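Local coordinates for SusD superfamily protein (Bacteroides vulgatus ATCC 8482, PDB 3JQ0) that probably binds nutrient glycans at the bacterial outer membrane, at residues Tyr76-Ile79 with Asn80-Gln84. Residues are numbered along the deposited sequence; the frame is centred on the assembly and turned at random. Where two conformers were deposited one is given.
Sequences YKII and NQINQ
I79 O accepts from N83 N at 2.8 Å and I78 O from I82 N at 2.9 Å, i-to-i+4 bonds of one continuous α-helix; the same spacing from K77 O to Q81 N is stretched to a weak 3.4 Å. There a water bridges the two residues, donating to K77 O at 2.7 Å and accepting from Q81 NE2, toward which the bend of the Q81 chain (chi2 -60°) brings its amide. On the buried side, I78 CG2 meets I82 CD1 at 4.0 Å one turn on, and both isoleucines pack against L114 of helix 97-122. The side chains of I79 and N83 run side by side, with N83 ND2 3.7 Å from I79 CG2. With CG beside its own backbone N (chi1 -66°), N83 folds its carboxamide back over I79 O without bonding to it; ND2 instead donates to the carbonyls of Y128 and D130, while OD1 takes NH1 of R111. A leucine in its place would probably leave both carbonyls and the arginine without these buried partners. Through I78, I79 and I82 this amphipathic helix packs on helix 97-122, while N83 joins it to the segment 128-130 within the helical SusD fold.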
loop_
_atom_site.group_PDB
_atom_site.type_symbol
_atom_site.label_atom_id
_atom_site.label_comp_id
_atom_site.label_asym_id
_atom_site.label_seq_id
_atom_site.Cartn_x
_atom_site.Cartn_y
_atom_site.Cartn_z
ATOM N N TYR A 76 2.049 -18.745 1.996
ATOM C CA TYR A 76 1.435 -19.964 2.517
ATOM C C TYR A 76 2.030 -20.432 3.835
ATOM O O TYR A 76 1.337 -20.974 4.684
ATOM C CB TYR A 76 1.423 -21.099 1.523
ATOM C CG TYR A 76 0.279 -20.946 0.543
ATOM C CD1 TYR A 76 -0.998 -21.344 0.888
ATOM C CD2 TYR A 76 0.437 -20.366 -0.694
ATOM C CE1 TYR A 76 -2.091 -21.196 0.018
ATOM C CE2 TYR A 76 -0.645 -20.185 -1.577
ATOM C CZ TYR A 76 -1.891 -20.612 -1.231
ATOM O OH TYR A 76 -2.911 -20.453 -2.119
ATOM N N LYS A 77 3.310 -20.212 4.071
ATOM C CA LYS A 77 3.836 -20.677 5.376
ATOM C C LYS A 77 3.340 -19.743 6.490
ATOM O O LYS A 77 3.270 -20.170 7.632
ATOM C CB LYS A 77 5.331 -20.930 5.389
ATOM C CG LYS A 77 6.181 -19.706 5.242
ATOM C CD LYS A 77 7.648 -20.167 5.393
ATOM C CE LYS A 77 8.724 -19.177 5.058
ATOM N NZ LYS A 77 8.637 -18.018 5.959
ATOM N N ILE A 78 2.957 -18.476 6.169
ATOM C CA ILE A 78 2.267 -17.640 7.161
ATOM C C ILE A 78 0.877 -18.159 7.438
ATOM O O ILE A 78 0.468 -18.311 8.579
ATOM C CB ILE A 78 2.195 -16.131 6.753
ATOM C CG1 ILE A 78 3.538 -15.626 6.187
ATOM C CG2 ILE A 78 1.663 -15.290 7.869
ATOM C CD1 ILE A 78 3.499 -14.213 5.679
ATOM N N ILE A 79 0.164 -18.454 6.367
ATOM C CA ILE A 79 -1.183 -19.009 6.459
ATOM C C ILE A 79 -1.183 -20.271 7.338
ATOM O O ILE A 79 -2.054 -20.448 8.201
ATOM C CB ILE A 79 -1.784 -19.233 5.046
ATOM C CG1 ILE A 79 -2.064 -17.871 4.386
ATOM C CG2 ILE A 79 -3.069 -20.075 5.108
ATOM C CD1 ILE A 79 -2.286 -17.954 2.873
ATOM N N ASN A 80 -0.199 -21.147 7.136
ATOM C CA ASN A 80 -0.067 -22.364 7.949
ATOM C C ASN A 80 -0.026 -22.015 9.425
ATOM O O ASN A 80 -0.738 -22.615 10.247
ATOM C CB ASN A 80 1.200 -23.111 7.516
ATOM C CG ASN A 80 1.401 -24.492 8.197
ATOM O OD1 ASN A 80 0.829 -24.830 9.249
ATOM N ND2 ASN A 80 2.288 -25.273 7.582
ATOM N N GLN A 81 0.824 -21.049 9.794
ATOM C CA GLN A 81 0.910 -20.666 11.198
ATOM C C GLN A 81 -0.379 -20.024 11.722
ATOM O O GLN A 81 -0.778 -20.255 12.846
ATOM C CB GLN A 81 2.130 -19.736 11.435
ATOM C CG GLN A 81 3.491 -20.364 11.018
ATOM C CD GLN A 81 3.796 -21.595 11.734
ATOM O OE1 GLN A 81 3.829 -21.585 12.956
ATOM N NE2 GLN A 81 4.063 -22.690 10.991
ATOM N N ILE A 82 -1.039 -19.186 10.915
ATOM C CA ILE A 82 -2.306 -18.592 11.311
ATOM C C ILE A 82 -3.311 -19.721 11.595
ATOM O O ILE A 82 -4.092 -19.665 12.554
ATOM C CB ILE A 82 -2.848 -17.614 10.235
ATOM C CG1 ILE A 82 -1.922 -16.399 10.062
ATOM C CG2 ILE A 82 -4.261 -17.187 10.603
ATOM C CD1 ILE A 82 -2.202 -15.569 8.809
ATOM N N ASN A 83 -3.355 -20.700 10.695
ATOM C CA ASN A 83 -4.281 -21.822 10.870
ATOM C C ASN A 83 -4.072 -22.562 12.188
ATOM O O ASN A 83 -5.022 -22.933 12.890
ATOM C CB ASN A 83 -4.155 -22.784 9.708
ATOM C CG ASN A 83 -4.614 -22.178 8.369
ATOM O OD1 ASN A 83 -5.305 -21.160 8.320
ATOM N ND2 ASN A 83 -4.222 -22.809 7.279
ATOM N N GLN A 84 -2.818 -22.735 12.565
ATOM C CA GLN A 84 -2.479 -23.265 13.879
ATOM C C GLN A 84 -2.992 -22.384 15.027
ATOM O O GLN A 84 -3.620 -22.892 15.962
ATOM C CB GLN A 84 -0.971 -23.446 13.965
ATOM C CG GLN A 84 -0.482 -24.022 15.276
ATOM C CD GLN A 84 1.003 -24.272 15.319
ATOM O OE1 GLN A 84 1.725 -24.021 14.344
ATOM N NE2 GLN A 84 1.475 -24.742 16.464
HETATM O O HOH W 1 4.786 -22.326 8.374
#